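Local coordinates for PDZ domain protein (Parabacteroides distasonis, PDB 4L8N) that is of unknown function but combines N- and C-terminal PDZ domains with a DUF4136 domain and binds magnesium ions, at residues D108-A113 with P409-L414; S118-N123 with A418-P423; V282-M287 with V298-S303; M369-P374 with P396-A401; K375-D380 with Y386-D391. All coordinates share one frame; numbering follows the deposited sequence.

Contact 1: residues D108-A113 with P409-L414; sequences DQLASA and PAFSYL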
# COMPACT_ATOMS: atom_id res chain seq x y z
N ASP A 108 21.18 33.02 13.47
CA ASP A 108 20.40 31.87 13.02
C ASP A 108 20.44 31.80 11.47
O ASP A 108 20.67 30.72 10.90
CB ASP A 108 18.95 31.97 13.54
CG ASP A 108 18.02 30.88 13.04
OD1 ASP A 108 18.03 29.78 13.63
OD2 ASP A 108 17.28 31.14 12.05
N GLN A 109 20.28 32.96 10.81
CA GLN A 109 20.32 33.04 9.36
C GLN A 109 21.72 32.65 8.84
O GLN A 109 21.82 31.80 7.95
CB GLN A 109 19.91 34.44 8.88
CG GLN A 109 18.44 34.78 9.13
CD GLN A 109 18.15 36.23 8.82
OE1 GLN A 109 18.51 37.14 9.58
NE2 GLN A 109 17.54 36.48 7.68
N LEU A 110 22.79 33.24 9.43
CA LEU A 110 24.19 33.00 9.07
C LEU A 110 24.61 31.53 9.31
O LEU A 110 25.39 31.00 8.52
CB LEU A 110 25.11 33.94 9.84
CG LEU A 110 25.03 35.43 9.46
CD1 LEU A 110 25.51 36.30 10.58
CD2 LEU A 110 25.79 35.73 8.17
N ALA A 111 24.07 30.88 10.36
CA ALA A 111 24.35 29.48 10.64
C ALA A 111 23.87 28.60 9.49
O ALA A 111 24.53 27.63 9.14
CB ALA A 111 23.70 29.06 11.95
N SER A 112 22.74 28.98 8.88
CA SER A 112 22.15 28.31 7.72
C SER A 112 22.92 28.62 6.45
O SER A 112 23.14 27.71 5.65
CB SER A 112 20.70 28.72 7.56
OG SER A 112 19.87 27.88 8.34
N ALA A 113 23.38 29.89 6.27
CA ALA A 113 24.14 30.32 5.10
C ALA A 113 25.56 29.70 5.07
O ALA A 113 26.05 29.37 3.99
CB ALA A 113 24.23 31.84 5.06
N PRO A 409 37.14 33.92 6.94
CA PRO A 409 36.44 33.05 7.89
C PRO A 409 35.90 33.75 9.15
O PRO A 409 35.75 33.10 10.18
CB PRO A 409 37.54 32.05 8.28
CG PRO A 409 38.81 32.47 7.52
CD PRO A 409 38.59 33.89 7.19
N ALA A 410 35.58 35.06 9.07
CA ALA A 410 35.08 35.83 10.20
C ALA A 410 33.85 35.19 10.85
O ALA A 410 33.78 35.12 12.09
CB ALA A 410 34.76 37.24 9.76
N PHE A 411 32.90 34.68 10.03
CA PHE A 411 31.68 34.09 10.55
C PHE A 411 31.86 32.64 10.99
O PHE A 411 30.94 32.08 11.59
CB PHE A 411 30.54 34.22 9.53
CG PHE A 411 30.08 35.64 9.29
CD1 PHE A 411 29.33 36.33 10.24
CD2 PHE A 411 30.36 36.29 8.09
CE1 PHE A 411 28.90 37.64 10.01
CE2 PHE A 411 29.91 37.60 7.85
CZ PHE A 411 29.18 38.26 8.82
N SER A 412 33.04 32.05 10.79
CA SER A 412 33.29 30.65 11.22
C SER A 412 33.17 30.47 12.76
O SER A 412 33.10 29.34 13.23
CB SER A 412 34.66 30.15 10.73
OG SER A 412 35.72 30.79 11.43
N TYR A 413 33.12 31.58 13.53
CA TYR A 413 32.95 31.61 14.99
C TYR A 413 31.63 30.91 15.38
O TYR A 413 31.52 30.34 16.46
CB TYR A 413 33.00 33.07 15.53
CG TYR A 413 31.70 33.85 15.42
CD1 TYR A 413 30.75 33.80 16.44
CD2 TYR A 413 31.43 34.65 14.32
CE1 TYR A 413 29.54 34.50 16.34
CE2 TYR A 413 30.23 35.35 14.21
CZ TYR A 413 29.29 35.28 15.23
OH TYR A 413 28.12 35.99 15.14
N LEU A 414 30.64 30.95 14.47
CA LEU A 414 29.35 30.30 14.63
C LEU A 414 29.52 28.81 14.85
O LEU A 414 28.64 28.20 15.48
CB LEU A 414 28.47 30.55 13.39
CG LEU A 414 27.98 32.00 13.21
CD1 LEU A 414 27.57 32.24 11.79
CD2 LEU A 414 26.87 32.36 14.19

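Contact 2: residues S118-N123 with A418-P423; sequences SLETTN and APYINP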
# COMPACT_ATOMS: atom_id res chain seq x y z
N SER A 118 29.73 23.01 8.87
CA SER A 118 29.30 21.95 9.77
C SER A 118 27.98 21.28 9.36
O SER A 118 26.97 21.47 10.06
CB SER A 118 29.18 22.51 11.17
OG SER A 118 29.09 21.45 12.10
N LEU A 119 27.99 20.45 8.29
CA LEU A 119 26.80 19.71 7.83
C LEU A 119 26.34 18.71 8.88
O LEU A 119 25.17 18.38 8.95
CB LEU A 119 27.03 18.99 6.50
CG LEU A 119 26.92 19.81 5.23
CD1 LEU A 119 27.00 18.91 4.01
CD2 LEU A 119 25.62 20.59 5.16
N GLU A 120 27.29 18.24 9.68
CA GLU A 120 27.15 17.32 10.81
C GLU A 120 26.17 17.84 11.82
O GLU A 120 25.53 17.05 12.50
CB GLU A 120 28.52 17.15 11.50
CG GLU A 120 29.50 16.31 10.73
CD GLU A 120 30.46 17.03 9.80
OE1 GLU A 120 30.15 18.14 9.33
OE2 GLU A 120 31.54 16.45 9.54
N THR A 121 26.07 19.18 11.94
CA THR A 121 25.20 19.81 12.92
C THR A 121 24.04 20.58 12.28
O THR A 121 23.00 20.71 12.93
CB THR A 121 26.01 20.75 13.84
OG1 THR A 121 26.56 21.84 13.09
CG2 THR A 121 27.11 20.03 14.60
N THR A 122 24.22 21.08 11.03
CA THR A 122 23.22 21.96 10.39
C THR A 122 22.81 21.50 9.02
O THR A 122 23.47 21.83 8.02
CB THR A 122 23.79 23.38 10.32
OG1 THR A 122 24.33 23.72 11.61
CG2 THR A 122 22.76 24.42 9.84
N ASN A 123 21.67 20.82 8.95
CA ASN A 123 21.13 20.33 7.67
C ASN A 123 19.63 20.10 7.73
O ASN A 123 19.04 20.07 8.81
CB ASN A 123 21.85 19.03 7.21
CG ASN A 123 21.63 17.82 8.08
OD1 ASN A 123 20.59 17.14 8.02
ND2 ASN A 123 22.65 17.46 8.83
N ALA A 418 33.19 23.14 17.17
CA ALA A 418 33.56 21.96 16.37
C ALA A 418 35.08 21.89 16.17
O ALA A 418 35.68 22.91 15.83
CB ALA A 418 32.84 22.01 15.03
N PRO A 419 35.72 20.70 16.35
CA PRO A 419 37.19 20.63 16.23
C PRO A 419 37.70 20.69 14.77
O PRO A 419 38.90 20.93 14.55
CB PRO A 419 37.51 19.29 16.89
CG PRO A 419 36.33 18.46 16.61
CD PRO A 419 35.18 19.40 16.78
N TYR A 420 36.80 20.46 13.77
CA TYR A 420 37.11 20.61 12.35
C TYR A 420 37.10 22.13 11.93
O TYR A 420 37.34 22.44 10.78
CB TYR A 420 36.19 19.76 11.46
CG TYR A 420 34.73 19.76 11.85
CD1 TYR A 420 33.87 20.77 11.44
CD2 TYR A 420 34.18 18.70 12.57
CE1 TYR A 420 32.51 20.74 11.74
CE2 TYR A 420 32.83 18.67 12.90
CZ TYR A 420 32.00 19.69 12.47
OH TYR A 420 30.65 19.68 12.81
N ILE A 421 36.82 23.05 12.87
CA ILE A 421 36.85 24.50 12.64
C ILE A 421 37.83 25.12 13.66
O ILE A 421 38.74 25.83 13.25
CB ILE A 421 35.44 25.21 12.68
CG1 ILE A 421 34.42 24.60 11.70
CG2 ILE A 421 35.55 26.72 12.50
CD1 ILE A 421 34.72 24.72 10.19
N ASN A 422 37.62 24.85 14.97
CA ASN A 422 38.43 25.37 16.06
C ASN A 422 39.09 24.22 16.84
O ASN A 422 38.49 23.69 17.79
CB ASN A 422 37.61 26.27 16.98
CG ASN A 422 38.40 26.88 18.11
OD1 ASN A 422 39.60 27.16 17.99
ND2 ASN A 422 37.74 27.10 19.24
N PRO A 423 40.35 23.86 16.48
CA PRO A 423 41.03 22.76 17.18
C PRO A 423 41.35 23.11 18.65
O PRO A 423 41.07 22.28 19.51
CB PRO A 423 42.29 22.51 16.35
CG PRO A 423 42.51 23.77 15.60
CD PRO A 423 41.19 24.42 15.40

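Contact 3: residues V282-M287 with V298-S303; sequences VPLMCM and VPFKVS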
# COMPACT_ATOMS: atom_id res chain seq x y z
N VAL A 282 6.50 4.21 16.24
CA VAL A 282 5.36 4.67 17.07
C VAL A 282 5.36 6.24 17.15
O VAL A 282 4.31 6.83 16.87
CB VAL A 282 5.32 4.03 18.50
CG1 VAL A 282 4.52 4.88 19.49
CG2 VAL A 282 4.78 2.61 18.46
N PRO A 283 6.51 6.92 17.47
CA PRO A 283 6.48 8.41 17.53
C PRO A 283 6.19 9.08 16.17
O PRO A 283 5.56 10.13 16.15
CB PRO A 283 7.88 8.78 18.04
CG PRO A 283 8.45 7.53 18.61
CD PRO A 283 7.85 6.40 17.85
N LEU A 284 6.64 8.50 15.06
CA LEU A 284 6.36 9.06 13.72
C LEU A 284 4.88 8.83 13.34
O LEU A 284 4.22 9.76 12.87
CB LEU A 284 7.28 8.46 12.65
CG LEU A 284 8.78 8.68 12.79
CD1 LEU A 284 9.53 7.76 11.84
CD2 LEU A 284 9.18 10.16 12.57
N MSE A 285 4.36 7.61 13.57
CA MSE A 285 2.96 7.21 13.33
C MSE A 285 1.96 8.04 14.13
O MSE A 285 0.92 8.43 13.59
CB MSE A 285 2.77 5.73 13.69
CG MSE A 285 3.38 4.80 12.68
SE MSE A 285 3.45 2.97 13.28
CE MSE A 285 1.62 2.65 13.27
N CYS A 286 2.25 8.31 15.42
CA CYS A 286 1.35 9.06 16.29
C CYS A 286 1.38 10.57 16.08
O CYS A 286 0.53 11.27 16.65
CB CYS A 286 1.59 8.71 17.75
SG CYS A 286 1.15 7.00 18.15
N MSE A 287 2.29 11.08 15.22
CA MSE A 287 2.30 12.53 14.91
C MSE A 287 1.01 12.92 14.18
O MSE A 287 0.64 14.10 14.15
CB MSE A 287 3.53 12.91 14.10
CG MSE A 287 4.70 13.30 14.98
SE MSE A 287 6.34 13.74 14.02
CE MSE A 287 5.78 15.31 13.31
N VAL A 298 3.24 9.20 4.37
CA VAL A 298 3.50 10.39 5.17
C VAL A 298 4.87 11.04 4.89
O VAL A 298 5.92 10.48 5.25
CB VAL A 298 3.31 10.19 6.71
CG1 VAL A 298 3.15 11.54 7.41
CG2 VAL A 298 2.14 9.27 7.03
N PRO A 299 4.83 12.30 4.41
CA PRO A 299 6.07 13.07 4.22
C PRO A 299 6.53 13.79 5.51
O PRO A 299 5.75 14.54 6.13
CB PRO A 299 5.67 14.07 3.14
CG PRO A 299 4.24 14.35 3.39
CD PRO A 299 3.65 13.10 4.00
N PHE A 300 7.81 13.59 5.90
CA PHE A 300 8.46 14.24 7.05
C PHE A 300 9.67 15.04 6.63
O PHE A 300 10.37 14.67 5.69
CB PHE A 300 8.92 13.22 8.10
CG PHE A 300 7.86 12.36 8.71
CD1 PHE A 300 7.45 11.18 8.10
CD2 PHE A 300 7.29 12.70 9.94
CE1 PHE A 300 6.47 10.37 8.69
CE2 PHE A 300 6.34 11.88 10.53
CZ PHE A 300 5.93 10.72 9.90
N LYS A 301 9.95 16.12 7.38
CA LYS A 301 11.09 17.00 7.23
C LYS A 301 11.79 17.19 8.59
O LYS A 301 11.15 17.62 9.56
CB LYS A 301 10.66 18.35 6.63
CG LYS A 301 11.83 19.10 5.99
CD LYS A 301 11.53 20.56 5.75
CE LYS A 301 12.78 21.40 5.71
NZ LYS A 301 12.51 22.77 5.19
N VAL A 302 13.09 16.82 8.66
CA VAL A 302 13.97 16.97 9.83
C VAL A 302 14.95 18.12 9.57
O VAL A 302 15.74 18.05 8.63
CB VAL A 302 14.73 15.68 10.24
CG1 VAL A 302 15.42 15.88 11.59
CG2 VAL A 302 13.82 14.48 10.29
N SER A 303 14.88 19.16 10.38
CA SER A 303 15.74 20.34 10.31
C SER A 303 16.54 20.43 11.58
O SER A 303 15.96 20.68 12.65
CB SER A 303 14.92 21.61 10.11
OG SER A 303 14.16 21.56 8.92

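Contact 4: residues M369-P374 with P396-A401; sequences MQYRDP and PQIADA. With EOH (ethanol), chain B.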
# COMPACT_ATOMS: atom_id res chain seq x y z
N MSE A 369 36.82 19.96 -0.78
CA MSE A 369 36.00 18.82 -1.26
C MSE A 369 36.73 17.48 -1.06
O MSE A 369 36.10 16.43 -0.87
CB MSE A 369 35.65 18.97 -2.75
CG MSE A 369 34.57 20.01 -3.05
SE MSE A 369 32.94 19.80 -2.03
CE MSE A 369 32.20 18.29 -2.95
N GLN A 370 38.07 17.54 -1.10
CA GLN A 370 39.03 16.45 -0.90
C GLN A 370 38.99 15.88 0.53
O GLN A 370 39.40 14.73 0.74
CB GLN A 370 40.45 16.93 -1.22
CG GLN A 370 40.75 18.36 -0.76
CD GLN A 370 42.22 18.71 -0.87
OE1 GLN A 370 43.11 17.84 -0.90
NE2 GLN A 370 42.50 20.01 -0.91
N TYR A 371 38.52 16.69 1.51
CA TYR A 371 38.46 16.30 2.92
C TYR A 371 37.08 15.83 3.37
O TYR A 371 36.89 15.55 4.55
CB TYR A 371 38.91 17.46 3.82
CG TYR A 371 40.23 18.10 3.47
CD1 TYR A 371 41.35 17.33 3.16
CD2 TYR A 371 40.41 19.48 3.58
CE1 TYR A 371 42.59 17.92 2.88
CE2 TYR A 371 41.64 20.08 3.32
CZ TYR A 371 42.73 19.30 2.97
OH TYR A 371 43.94 19.90 2.71
N ARG A 372 36.13 15.71 2.44
CA ARG A 372 34.77 15.23 2.68
C ARG A 372 34.74 13.70 2.61
O ARG A 372 35.59 13.12 1.94
CB ARG A 372 33.83 15.82 1.62
CG ARG A 372 33.77 17.33 1.60
CD ARG A 372 32.48 17.81 2.18
NE ARG A 372 32.43 19.26 2.27
CZ ARG A 372 31.75 19.92 3.21
NH1 ARG A 372 31.07 19.26 4.13
NH2 ARG A 372 31.77 21.24 3.24
N ASP A 373 33.75 13.05 3.27
CA ASP A 373 33.63 11.60 3.28
C ASP A 373 32.48 11.17 2.35
O ASP A 373 31.29 11.34 2.68
CB ASP A 373 33.43 11.07 4.72
CG ASP A 373 33.37 9.56 4.91
OD1 ASP A 373 33.52 8.82 3.91
OD2 ASP A 373 33.16 9.12 6.06
N PRO A 374 32.83 10.58 1.18
CA PRO A 374 31.79 10.20 0.20
C PRO A 374 30.87 9.07 0.65
O PRO A 374 29.79 8.95 0.10
CB PRO A 374 32.58 9.81 -1.05
CG PRO A 374 33.94 9.50 -0.58
CD PRO A 374 34.19 10.33 0.64
N PRO A 396 42.29 18.03 11.29
CA PRO A 396 43.34 19.06 11.41
C PRO A 396 43.53 19.88 10.14
O PRO A 396 43.70 21.10 10.23
CB PRO A 396 44.59 18.23 11.73
CG PRO A 396 44.06 16.98 12.36
CD PRO A 396 42.84 16.69 11.58
N GLN A 397 43.44 19.23 8.96
CA GLN A 397 43.58 19.86 7.64
C GLN A 397 42.38 20.76 7.30
O GLN A 397 42.57 21.81 6.68
CB GLN A 397 43.80 18.80 6.56
CG GLN A 397 45.07 17.96 6.78
CD GLN A 397 44.77 16.58 7.36
OE1 GLN A 397 44.63 16.40 8.58
NE2 GLN A 397 44.71 15.58 6.50
N ILE A 398 41.16 20.36 7.71
CA ILE A 398 39.93 21.14 7.51
C ILE A 398 40.01 22.38 8.39
O ILE A 398 39.78 23.49 7.89
CB ILE A 398 38.64 20.31 7.81
CG1 ILE A 398 38.57 19.05 6.94
CG2 ILE A 398 37.34 21.16 7.71
CD1 ILE A 398 37.91 17.94 7.62
N ALA A 399 40.37 22.22 9.69
CA ALA A 399 40.51 23.34 10.61
C ALA A 399 41.49 24.39 10.05
O ALA A 399 41.14 25.57 10.03
CB ALA A 399 40.95 22.86 11.99
N ASP A 400 42.66 23.96 9.50
CA ASP A 400 43.64 24.87 8.92
C ASP A 400 43.06 25.59 7.69
O ASP A 400 43.14 26.81 7.62
CB ASP A 400 44.98 24.17 8.56
CG ASP A 400 45.78 23.58 9.73
OD1 ASP A 400 45.53 23.98 10.90
OD2 ASP A 400 46.67 22.72 9.47
N ALA A 401 42.47 24.84 6.74
CA ALA A 401 41.87 25.42 5.55
C ALA A 401 40.74 26.40 5.91
O ALA A 401 40.71 27.49 5.37
CB ALA A 401 41.35 24.33 4.64
C1 EOH B . 34.92 14.04 -3.88
C2 EOH B . 36.33 14.34 -4.43
O EOH B . 35.09 13.85 -2.49

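Contact 5: residues K375-D380 with Y386-D391; sequences KTMFTD and YCMFWD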
# COMPACT_ATOMS: atom_id res chain seq x y z
N LYS A 375 31.26 8.32 1.70
CA LYS A 375 30.44 7.24 2.27
C LYS A 375 29.21 7.80 2.99
O LYS A 375 28.27 7.06 3.23
CB LYS A 375 31.26 6.36 3.25
CG LYS A 375 32.43 5.62 2.58
CD LYS A 375 33.32 4.80 3.56
CE LYS A 375 34.23 5.60 4.48
NZ LYS A 375 35.24 6.42 3.74
N THR A 376 29.23 9.11 3.33
CA THR A 376 28.17 9.84 4.05
C THR A 376 27.26 10.67 3.13
O THR A 376 26.29 11.25 3.63
CB THR A 376 28.79 10.78 5.09
OG1 THR A 376 29.50 11.82 4.42
CG2 THR A 376 29.70 10.07 6.06
N MSE A 377 27.57 10.75 1.80
CA MSE A 377 26.85 11.53 0.78
C MSE A 377 25.34 11.33 0.84
O MSE A 377 24.87 10.19 0.78
CB MSE A 377 27.33 11.20 -0.64
CG MSE A 377 26.91 12.25 -1.66
SE MSE A 377 27.45 11.86 -3.51
CE MSE A 377 29.26 11.07 -3.21
N PHE A 378 24.60 12.44 0.95
CA PHE A 378 23.14 12.43 0.99
C PHE A 378 22.59 13.63 0.23
O PHE A 378 23.30 14.61 -0.01
CB PHE A 378 22.63 12.42 2.46
CG PHE A 378 22.91 13.65 3.29
CD1 PHE A 378 24.12 13.80 3.96
CD2 PHE A 378 21.95 14.63 3.44
CE1 PHE A 378 24.37 14.94 4.75
CE2 PHE A 378 22.20 15.78 4.21
CZ PHE A 378 23.40 15.91 4.87
N THR A 379 21.30 13.53 -0.15
CA THR A 379 20.59 14.61 -0.81
C THR A 379 19.79 15.32 0.28
O THR A 379 19.02 14.67 0.99
CB THR A 379 19.74 14.09 -1.99
OG1 THR A 379 20.59 13.38 -2.90
CG2 THR A 379 19.03 15.21 -2.74
N ASP A 380 20.01 16.63 0.45
CA ASP A 380 19.28 17.37 1.48
C ASP A 380 17.85 17.73 1.01
O ASP A 380 17.50 17.49 -0.15
CB ASP A 380 20.06 18.62 1.94
CG ASP A 380 20.06 19.85 1.04
OD1 ASP A 380 19.46 19.80 -0.05
OD2 ASP A 380 20.69 20.86 1.43
N TYR A 386 24.95 16.52 -3.22
CA TYR A 386 26.29 16.14 -2.80
C TYR A 386 26.68 16.54 -1.38
O TYR A 386 27.86 16.82 -1.13
CB TYR A 386 27.31 16.67 -3.83
CG TYR A 386 26.89 16.36 -5.26
CD1 TYR A 386 26.69 15.05 -5.69
CD2 TYR A 386 26.63 17.39 -6.17
CE1 TYR A 386 26.26 14.76 -6.98
CE2 TYR A 386 26.22 17.11 -7.48
CZ TYR A 386 26.04 15.80 -7.88
OH TYR A 386 25.64 15.53 -9.17
N CYS A 387 25.72 16.46 -0.44
CA CYS A 387 25.99 16.73 0.97
C CYS A 387 26.86 15.61 1.56
O CYS A 387 26.55 14.44 1.40
CB CYS A 387 24.70 16.88 1.76
SG CYS A 387 23.64 18.22 1.19
N MSE A 388 27.98 15.98 2.18
CA MSE A 388 28.90 15.04 2.80
C MSE A 388 29.44 15.61 4.09
O MSE A 388 29.71 16.82 4.17
CB MSE A 388 30.08 14.72 1.86
CG MSE A 388 29.67 13.93 0.62
SE MSE A 388 31.13 13.62 -0.60
CE MSE A 388 31.39 15.34 -1.22
N PHE A 389 29.63 14.75 5.10
CA PHE A 389 30.28 15.21 6.31
C PHE A 389 31.77 15.22 6.06
O PHE A 389 32.25 14.67 5.05
CB PHE A 389 29.91 14.34 7.53
CG PHE A 389 28.43 14.21 7.74
CD1 PHE A 389 27.60 15.32 7.73
CD2 PHE A 389 27.86 12.96 7.95
CE1 PHE A 389 26.23 15.20 7.92
CE2 PHE A 389 26.48 12.84 8.15
CZ PHE A 389 25.68 13.96 8.13
N TRP A 390 32.52 15.82 6.98
CA TRP A 390 33.96 15.83 6.90
C TRP A 390 34.50 14.44 7.20
O TRP A 390 33.87 13.66 7.93
CB TRP A 390 34.53 16.84 7.90
CG TRP A 390 34.13 18.27 7.67
CD1 TRP A 390 33.43 19.07 8.51
CD2 TRP A 390 34.48 19.08 6.53
NE1 TRP A 390 33.32 20.34 7.98
CE2 TRP A 390 33.94 20.36 6.76
CE3 TRP A 390 35.21 18.84 5.35
CZ2 TRP A 390 34.13 21.43 5.86
CZ3 TRP A 390 35.38 19.89 4.46
CH2 TRP A 390 34.84 21.16 4.71
N ASP A 391 35.63 14.11 6.62
CA ASP A 391 36.27 12.83 6.88
C ASP A 391 36.93 12.97 8.24
O ASP A 391 37.67 13.93 8.48
CB ASP A 391 37.26 12.53 5.74
CG ASP A 391 38.03 11.22 5.82
OD1 ASP A 391 38.76 11.03 6.82
OD2 ASP A 391 38.01 10.46 4.84

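Contact 1: residues D108-A113 with P409-L414
Leu-110, on helix 107-113, meets two apolar side chains, Phe-411 and Leu-414, of the loop that runs from helix 395-402 toward strand 429-435. Its CB is covered first, with Leu-414 CD1 lying 3.6 Å from Leu-110 CB. A chi1 of -68° sets CG anti to the carbonyl carbon and brings both methyls to the Phe-411 ring. Leu-110 CD2 stands over the middle of one face, 4.1 Å from the ring centroid and 12° off the normal, a CH-pi contact; Leu-110 CD1 reaches Phe-411 CE1 at 3.7 Å. A leucine suits this place because its forked end presents two methyls to one flat ring. With an alanine here, that face of Phe-411 would probably lose its methyl cover, and a gap would be left between helix and loop.

Ala-111 follows and meets the loop by its backbone, Leu-414 CD1 lying 4.0 Å from Ala-111 N, while its small methyl lets the helix settle on Lys-305 and Tyr-307. The loop holds its own shape through Pro-409 O, which accepts from both Ser-412 N and Ser-412 OG, the latter at 2.6 Å, just where a short 3-10 turn begins. No hydrogen bond crosses between the two segments, as fits a buried apolar junction.

Around it, Phe-411 makes edge-to-face contacts with Phe-357 of helix 354-367 and Tyr-314 of strand 312-315. Helix 107-113 in turn lies against strand 298-309, where Lys-305 bonds to Asp-108 O and Ser-112 OG, and Leu-414 is tied by its backbone to Asn-308 of the same strand.

Contact 2: residues S118-N123 with A418-P423
Ser-118 and Tyr-420 join two tight turns, neither part of a regular helix or strand: the loop entering strand 123-135 and a type I beta turn, 418-421, in the loop after helix 395-402. The polar contact is a string of hydroxyls. Ser-118 OG and Tyr-420 OH are hydrogen-bonded at 2.5 Å, a length so short that its exact value is doubtful, and either could be the donor. Ser-118 OG, anti to its own amide nitrogen (chi1 -166°), is also bonded to Thr-121 OG1 at 2.7 Å. Small hydroxyl residues suit this side, since the long tyrosine spans the distance between the turns.

The second kind of contact is flat against flat. The Glu-120 carboxylate lies over a face of the Tyr-420 ring with the planes only 15° apart, and its OE2 is held by Trp-390 N. Glu-120 CB packs 3.6 Å from Tyr-420 OH. A phenylalanine in place of Tyr-420 would probably leave Ser-118 OG without its mate across the contact.

Within its own turn the tyrosine ring is backed by Ala-418, whose CB sits 3.5 Å above the ring plane, offset toward the rim.

Contact 3: residues V282-M287 with V298-S303
Phe-300 reaches from strand 298-309 to Leu-284, on helix 274-285, and to Met-287 farther along the same segment. With CG anti to the carbonyl carbon (chi1 -60°), the bond from CB points the ring at the helix, and contact across the pair begins beyond CG. Phe-300 CD2 is the first atom to meet a partner, the Leu-284 CD2 methyl at 4.1 Å. That methyl lies over one face of the ring, shifted toward the rim, in a CH-pi contact 23° off the normal. Next along, Phe-300 CE2 has the same Leu-284 CD2 methyl at 3.9 Å and, near the ring plane, the selenium of Met-287, a selenomethionine. Met-287 SE is 4.0 Å from Phe-300 CE2 and 5.2 Å from the ring centroid, 82° off the normal: a Met-aromatic contact at the ring edge.

The fold here is a helix laid on beta strands: helix 274-285, in the DUF4136 domain, packs where strand 298-309 runs antiparallel to strands 123-135 and 438-456. Phe-127 of strand 123-135 meets the Phe-300 ring almost parallel, and Phe-218 of the second subunit packs on Leu-284.

At the tip, Phe-300 CZ touches Leu-284 CB at 3.8 Å. A long, flat phenylalanine suits the span because it offers a face to the leucine and an edge to polar backbone: Leu-284 O lies in the ring plane, 3.6 Å from Phe-300 CZ.

Contact 4: residues M369-P374 with P396-A401
The ring of Tyr-371 lies between Gln-397 on one face and Gln-370, its own chain neighbour, on the opposite face. Gln-397 CB makes a CH-pi contact 4.0 Å from the Tyr-371 ring centroid and 22° off the normal, whereas Gln-370 CG stands over the ring centre. At the edge, near the ring plane, is the methyl of Ala-401, 4.5 Å from Tyr-371 CE2. The motif is a 3-10 turn, 369-371, packed on helix 395-402: Gln-397, Ile-398 and Ala-401, spaced i, i+1 and i+4, bring their side chains to the same tyrosine.

Gln-397 bends at chi2 (102°), which carries its amide off the ring, the two planes about 70° apart; the contact is made by CB. A glutamine suits a partly exposed helix face because its aliphatic stem can cover a ring while the amide stays clear of it. Ile-398, on the buried flank beside Trp-390, reaches the base of the tyrosine, with Ile-398 CG1 3.5 Å from Tyr-371 CB. Tyr-371 is also tied through its backbone to Asp-391.

At the start of the turn, an ethanol molecule, probably from the crystallisation liquor, donates a hydrogen bond from its O to Met-369 O at 3.2 Å.

Contact 5: residues K375-D380 with Y386-D391
A chi1 of 67° places Phe-378 CG between its backbone N and carbonyl carbon and carries the ring over Cys-387; the same setting of Thr-376 points OG1 at Phe-389 N. Cys-387 CB then stands over the centre of the Phe-378 ring, 3.5 Å from the centroid, a close CH-pi contact that a small residue allows. Cys-387 SG is over the same face in a sulfur-aromatic contact, and it also touches Asp-380 CB at 3.7 Å.

The backbones meet in a single antiparallel beta bridge, a hydrogen-bonded pair within a hairpin-like loop between helices 354-367 and 395-402. Phe-378 N donates to Cys-387 O at 2.8 Å; the return bond, Cys-387 N to Phe-378 O, is weak. Met-377 CA adds a C-H contact to that same Cys-387 O.

Thr-376 suits its place because a hydroxyl can both accept and donate: Thr-376 OG1 takes the Phe-389 N-H at 3.0 Å, fairly straight at 155°, and also bonds to Asp-373 O. Its CB packs on Phe-389 CD2, while the Phe-389 and Phe-378 rings meet obliquely, their planes 47° apart. On the exposed flank Met-377, a selenomethionine, lies alongside Tyr-386 in a Met-aromatic contact at the ring edge, with Met-377 SE 3.9 Å from Tyr-386 CD1.

From the N terminus, helix 107-113 and the loop before strand 123-135 supply the first halves of contacts 1 and 2. Contact 3 closes first, joining helix 274-285 to strand 298-309, nested inside both long loops. In series after it, residues 369-374 open contact 4; contact 5 opens and closes within that span, between helices 354-367 and 395-402, before the second of these completes contact 4. The loop before strand 429-435 then closes contact 1 and next contact 2, so these two cross, binding it to the early helix and loop. Contacts 2, 4 and 5 touch one another and contact 1 touches contact 2; contact 3 touches none, though its nearest atoms come within about 4 Å of contact 2.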